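Local coordinates for cypemycin cysteine dehydrogenase (decarboxylating) (Streptomyces sp, PDB 6JDD), which catalyses the oxidative decarboxylation of the C-terminal cysteine of the cypemycin precursor peptide, an FAD-dependent step in forming the aminovinyl-cysteine of this linaridin, at the interface of chains A and B. Residues are numbered along the deposited sequence; one frame, centred on the assembly and turned at random. Chains: chain A/B, Cypemycin cysteine dehydrogenase (decarboxylating).

The interface of chains A and B. Residues chain A 53, 56, 59-60; chain B 19, 22, 51.
Helix 54-60 of chain A, with A:Ala53 in the loop just ahead of it, lies against the 3-10 helix 19-23 of chain B and the loop residue B:Phe51, where the backbone has phi -115° and psi -14°. Main chain meets methyl here: CB of A:Ala56 sits 3.5 Å from the carbonyl O of B:Phe51, and CB of A:Ala53 packs on the carbonyl carbon of the same residue. The methyls of A:Ala56 and B:Ala22 touch tip to tip, CB to CB at 3.6 Å. In B:Ile19, CG1 stands anti to the backbone N (chi1 -169°), and together with the second torsion this lays the delta-methyl CD1 on the helix surface, 3.6 Å from CA of A:Ala56 and 3.7 Å from CB of A:His59. A:His59 meets it through CB, with the ring carbons CG and CD2 somewhat further off. A:Leu60 flanks the same isoleucine more loosely; the two side chains pass each other pointing opposite ways, CD2 nearest CG1, while CD1 turns toward B:Ala22. Within chain B, CA of B:Ile19 lies over the rim of one face of the B:Phe51 ring. This mostly apolar patch recurs with the chains exchanged, as part of a two-fold interface in a homooligomeric flavoprotein. At its edge a water links the chains, its O 3.0 Å from the amide N of A:Ala53 and 2.7 Å from the carbonyl O of B:Phe51.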
ATOM      1  N   ALA A  53     -20.752   8.940  11.579  1.00 43.42           N
ATOM      2  CA  ALA A  53     -20.527   8.569  10.177  1.00 45.76           C
ATOM      3  C   ALA A  53     -21.106   9.675   9.291  1.00 45.65           C
ATOM      4  O   ALA A  53     -22.327   9.937   9.351  1.00 46.93           O
ATOM      5  CB  ALA A  53     -21.133   7.211   9.937  1.00 40.94           C
ATOM      6  N   ALA A  56     -24.199   8.609   7.196  1.00 39.72           N
ATOM      7  CA  ALA A  56     -25.523   8.661   7.840  1.00 45.27           C
ATOM      8  C   ALA A  56     -26.125  10.079   7.705  1.00 50.65           C
ATOM      9  O   ALA A  56     -27.346  10.193   7.440  1.00 47.28           O
ATOM     10  CB  ALA A  56     -25.403   8.201   9.270  1.00 52.36           C
ATOM     11  N   HIS A  59     -27.736  10.856   4.441  1.00 48.91           N
ATOM     12  CA  HIS A  59     -29.122  10.310   4.399  1.00 47.16           C
ATOM     13  C   HIS A  59     -30.055  11.179   5.246  1.00 53.96           C
ATOM     14  O   HIS A  59     -31.127  11.521   4.776  1.00 54.22           O
ATOM     15  CB  HIS A  59     -29.163   8.816   4.783  1.00 50.02           C
ATOM     16  CG  HIS A  59     -28.463   7.965   3.772  1.00 59.53           C
ATOM     17  ND1 HIS A  59     -29.023   7.697   2.532  1.00 58.12           N
ATOM     18  CD2 HIS A  59     -27.218   7.407   3.766  1.00 62.27           C
ATOM     19  CE1 HIS A  59     -28.147   7.000   1.810  1.00 73.53           C
ATOM     20  NE2 HIS A  59     -27.027   6.798   2.549  1.00 65.69           N
ATOM     21  N   LEU A  60     -29.669  11.563   6.455  1.00 51.03           N
ATOM     22  CA  LEU A  60     -30.627  12.232   7.359  1.00 45.29           C
ATOM     23  C   LEU A  60     -30.801  13.706   6.982  1.00 48.34           C
ATOM     24  O   LEU A  60     -31.861  14.235   7.252  1.00 52.35           O
ATOM     25  CB  LEU A  60     -30.121  12.072   8.789  1.00 48.23           C
ATOM     26  CG  LEU A  60     -30.023  10.622   9.256  1.00 49.90           C
ATOM     27  CD1 LEU A  60     -29.174  10.479  10.514  1.00 43.49           C
ATOM     28  CD2 LEU A  60     -31.412  10.038   9.474  1.00 44.30           C
TER
ATOM     29  N   ILE B  19     -30.036   2.717   8.510  1.00 45.78           N
ATOM     30  CA  ILE B  19     -29.754   4.142   8.816  1.00 48.57           C
ATOM     31  C   ILE B  19     -30.152   4.422  10.280  1.00 48.23           C
ATOM     32  O   ILE B  19     -29.447   5.208  10.933  1.00 51.01           O
ATOM     33  CB  ILE B  19     -30.415   5.046   7.759  1.00 51.26           C
ATOM     34  CG1 ILE B  19     -29.909   6.476   7.892  1.00 52.73           C
ATOM     35  CG2 ILE B  19     -31.924   4.947   7.806  1.00 54.65           C
ATOM     36  CD1 ILE B  19     -28.428   6.553   7.567  1.00 68.01           C
ATOM     37  N   ALA B  22     -27.495   4.901  13.065  1.00 43.07           N
ATOM     38  CA  ALA B  22     -26.957   6.257  13.336  1.00 47.15           C
ATOM     39  C   ALA B  22     -27.572   6.837  14.631  1.00 48.50           C
ATOM     40  O   ALA B  22     -26.865   7.643  15.292  1.00 45.59           O
ATOM     41  CB  ALA B  22     -27.187   7.176  12.172  1.00 42.65           C
ATOM     42  N   PHE B  51     -22.656   3.468   9.422  1.00 49.48           N
ATOM     43  CA  PHE B  51     -23.719   4.431   9.824  1.00 45.61           C
ATOM     44  C   PHE B  51     -23.483   4.981  11.227  1.00 41.31           C
ATOM     45  O   PHE B  51     -24.125   5.982  11.588  1.00 42.92           O
ATOM     46  CB  PHE B  51     -25.102   3.804   9.700  1.00 48.65           C
ATOM     47  CG  PHE B  51     -25.483   3.463   8.278  1.00 56.11           C
ATOM     48  CD1 PHE B  51     -25.281   4.369   7.241  1.00 56.91           C
ATOM     49  CD2 PHE B  51     -26.043   2.225   7.972  1.00 50.61           C
ATOM     50  CE1 PHE B  51     -25.638   4.041   5.942  1.00 63.42           C
ATOM     51  CE2 PHE B  51     -26.375   1.885   6.674  1.00 52.57           C
ATOM     52  CZ  PHE B  51     -26.172   2.795   5.663  1.00 62.67           C
TER
HETATM   53  O   HOH W   1     -23.385   8.292  12.792  1.00 33.85           O